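Local structure of DUF4783 domain-containing protein (Bacteroides fragilis, 4OUQ) at residues N21-K27 against V39-E45. The protein is of unknown function but belongs to the DUF4783 family of the NTF2 clan, whose cone-like alpha-plus-beta fold often encloses a pocket. Sequence-based numbering, arbitrary orientation. Where two conformers were deposited one is given.
Sequences NRYLGEK and VDRQAAE
R41, in the first turn of helix 41-54, reaches across N21, L24 and E26. Its CG lies anti to the backbone N (chi1 -180°), which carries the chain over L24, where R41 CG packs on L24 CB at 3.8 Å. The bend at chi3 then brings the guanidinium between the N21 amide and the E26 carboxylate. On one side NE and NH2 of R41 both give weak hydrogen bonds to N21 OD1, each 3.5 Å long. The amide and guanidinium planes are 50° apart, so this is not a flat paired arrangement. N21 ND2 also sits near R41 NE, but both are donors and do not bond. On the E26 side, OE2 makes a long salt bridge to R41 NH1 at 3.6 Å. The bent E26 chain lies beside that of R41, with both ends leading in one direction.

The fold is that of the NTF2 clan, a curved mixed sheet with helices packed against it. Here the link after helix 17-21, with short strand 24-25, meets the junction between edge strand 35-40 and helix 41-54. G25 and Y23 are tied through their backbones to I100 of strand 97-107.

D40 is the N-cap of the helix. Its OD1 accepts from A43 N at 2.8 Å, the donor almost in line with the C-O bond. R41 N gives a weak, bent bond to E26 O (3.3 Å, 122°). The same carbonyl takes a CA-H...O contact from D40, and V39 O takes one from K27 CA. L24 CD1 touches A44 CB at 4.2 Å. E45 turns its carboxylate away from the contact, and OE2 bonds S17 OG.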
loop_
_atom_site.group_PDB
_atom_site.type_symbol
_atom_site.label_atom_id
_atom_site.label_comp_id
_atom_site.label_asym_id
_atom_site.label_seq_id
_atom_site.Cartn_x
_atom_site.Cartn_y
_atom_site.Cartn_z
ATOM N N ASN A 21 2.893 8.263 -2.992
ATOM C CA ASN A 21 4.096 8.294 -3.806
ATOM C C ASN A 21 5.373 8.578 -3.044
ATOM O O ASN A 21 6.355 7.885 -3.258
ATOM C CB ASN A 21 3.936 9.237 -4.982
ATOM C CG ASN A 21 5.150 9.209 -5.920
ATOM O OD1 ASN A 21 5.894 10.171 -5.999
ATOM N ND2 ASN A 21 5.382 8.071 -6.573
ATOM N N ARG A 22 5.351 9.525 -2.074
ATOM C CA ARG A 22 6.559 9.856 -1.321
ATOM C C ARG A 22 7.005 8.728 -0.382
ATOM O O ARG A 22 8.115 8.770 0.125
ATOM C CB ARG A 22 6.413 11.165 -0.507
ATOM C CG ARG A 22 5.436 11.087 0.669
ATOM C CD ARG A 22 5.428 12.385 1.496
ATOM N NE ARG A 22 4.798 13.488 0.773
ATOM C CZ ARG A 22 3.501 13.560 0.497
ATOM N NH1 ARG A 22 2.663 12.566 0.836
ATOM N NH2 ARG A 22 3.050 14.587 -0.169
ATOM N N TYR A 23 6.145 7.734 -0.172
ATOM C CA TYR A 23 6.465 6.615 0.696
ATOM C C TYR A 23 6.846 5.352 -0.089
ATOM O O TYR A 23 7.106 4.340 0.506
ATOM C CB TYR A 23 5.285 6.312 1.639
ATOM C CG TYR A 23 4.914 7.499 2.475
ATOM C CD1 TYR A 23 5.648 7.821 3.565
ATOM C CD2 TYR A 23 3.735 8.177 2.256
ATOM C CE1 TYR A 23 5.355 8.937 4.312
ATOM C CE2 TYR A 23 3.391 9.273 3.016
ATOM C CZ TYR A 23 4.185 9.624 4.059
ATOM O OH TYR A 23 3.867 10.689 4.850
ATOM N N LEU A 24 6.780 5.424 -1.437
ATOM C CA LEU A 24 7.163 4.260 -2.270
ATOM C C LEU A 24 8.647 4.194 -2.465
ATOM O O LEU A 24 9.310 5.215 -2.725
ATOM C CB LEU A 24 6.455 4.300 -3.623
ATOM C CG LEU A 24 4.939 4.236 -3.571
ATOM C CD1 LEU A 24 4.268 4.533 -4.891
ATOM C CD2 LEU A 24 4.481 2.883 -3.079
ATOM N N GLY A 25 9.218 2.997 -2.279
ATOM C CA GLY A 25 10.555 2.748 -2.600
ATOM C C GLY A 25 10.803 2.795 -4.100
ATOM O O GLY A 25 9.885 2.855 -4.895
ATOM N N GLU A 26 12.062 2.706 -4.478
ATOM C CA GLU A 26 12.405 2.829 -5.881
ATOM C C GLU A 26 12.012 1.578 -6.685
ATOM O O GLU A 26 11.800 1.660 -7.892
ATOM C CB GLU A 26 13.855 3.235 -6.058
ATOM C CG GLU A 26 14.081 4.711 -5.675
ATOM C CD GLU A 26 13.321 5.675 -6.590
ATOM O OE1 GLU A 26 13.612 5.696 -7.775
ATOM O OE2 GLU A 26 12.439 6.397 -6.131
ATOM N N LYS A 27 11.875 0.438 -5.992
ATOM C CA LYS A 27 11.345 -0.791 -6.575
ATOM C C LYS A 27 10.280 -1.371 -5.650
ATOM O O LYS A 27 10.512 -1.546 -4.416
ATOM C CB LYS A 27 12.455 -1.831 -6.758
ATOM C CG LYS A 27 11.990 -3.082 -7.484
ATOM C CD LYS A 27 13.138 -4.067 -7.641
ATOM C CE LYS A 27 12.782 -5.148 -8.634
ATOM N NZ LYS A 27 13.870 -6.133 -8.794
ATOM N N VAL A 39 8.094 -3.430 -10.063
ATOM C CA VAL A 39 8.030 -2.281 -10.913
ATOM C C VAL A 39 8.692 -1.105 -10.250
ATOM O O VAL A 39 8.983 -1.154 -9.039
ATOM C CB VAL A 39 6.570 -1.983 -11.283
ATOM C CG1 VAL A 39 5.973 -3.179 -12.012
ATOM C CG2 VAL A 39 5.747 -1.655 -10.068
ATOM N N ASP A 40 8.934 -0.040 -11.007
ATOM C CA ASP A 40 9.563 1.140 -10.415
ATOM C C ASP A 40 8.540 1.996 -9.726
ATOM O O ASP A 40 7.356 1.718 -9.789
ATOM C CB ASP A 40 10.425 1.920 -11.408
ATOM C CG ASP A 40 9.655 2.443 -12.597
ATOM O OD1 ASP A 40 8.431 2.609 -12.526
ATOM O OD2 ASP A 40 10.309 2.731 -13.610
ATOM N N ARG A 41 9.008 3.004 -9.004
ATOM C CA ARG A 41 8.153 3.816 -8.177
ATOM C C ARG A 41 7.045 4.443 -9.001
ATOM O O ARG A 41 5.889 4.387 -8.629
ATOM C CB ARG A 41 8.977 4.902 -7.475
ATOM C CG ARG A 41 8.206 5.824 -6.574
ATOM C CD ARG A 41 9.068 6.880 -5.868
ATOM N NE ARG A 41 8.727 8.199 -6.392
ATOM C CZ ARG A 41 9.194 8.724 -7.535
ATOM N NH1 ARG A 41 10.134 8.099 -8.261
ATOM N NH2 ARG A 41 8.751 9.913 -7.936
ATOM N N GLN A 42 7.404 4.987 -10.157
ATOM C CA GLN A 42 6.410 5.688 -10.979
ATOM C C GLN A 42 5.366 4.707 -11.516
ATOM O O GLN A 42 4.133 4.967 -11.433
ATOM C CB GLN A 42 7.104 6.457 -12.099
ATOM C CG GLN A 42 8.090 7.532 -11.587
ATOM C CD GLN A 42 9.580 7.056 -11.438
ATOM O OE1 GLN A 42 9.894 5.871 -11.126
ATOM N NE2 GLN A 42 10.492 7.996 -11.646
ATOM N N ALA A 43 5.828 3.536 -11.981
ATOM C CA ALA A 43 4.917 2.497 -12.414
ATOM C C ALA A 43 3.958 2.017 -11.270
ATOM O O ALA A 43 2.763 1.889 -11.461
ATOM C CB ALA A 43 5.675 1.339 -13.014
ATOM N N ALA A 44 4.475 1.865 -10.035
ATOM C CA ALA A 44 3.628 1.524 -8.890
ATOM C C ALA A 44 2.606 2.569 -8.610
ATOM O O ALA A 44 1.473 2.263 -8.319
ATOM C CB ALA A 44 4.490 1.333 -7.648
ATOM N N GLU A 45 3.029 3.844 -8.595
ATOM C CA GLU A 45 2.103 4.938 -8.256
ATOM C C GLU A 45 0.921 4.933 -9.256
ATOM O O GLU A 45 -0.228 5.168 -8.842
ATOM C CB GLU A 45 2.780 6.285 -8.274
ATOM C CG GLU A 45 1.823 7.440 -7.891
ATOM C CD GLU A 45 0.988 7.931 -9.080
ATOM O OE1 GLU A 45 1.521 7.936 -10.195
ATOM O OE2 GLU A 45 -0.208 8.318 -8.911
#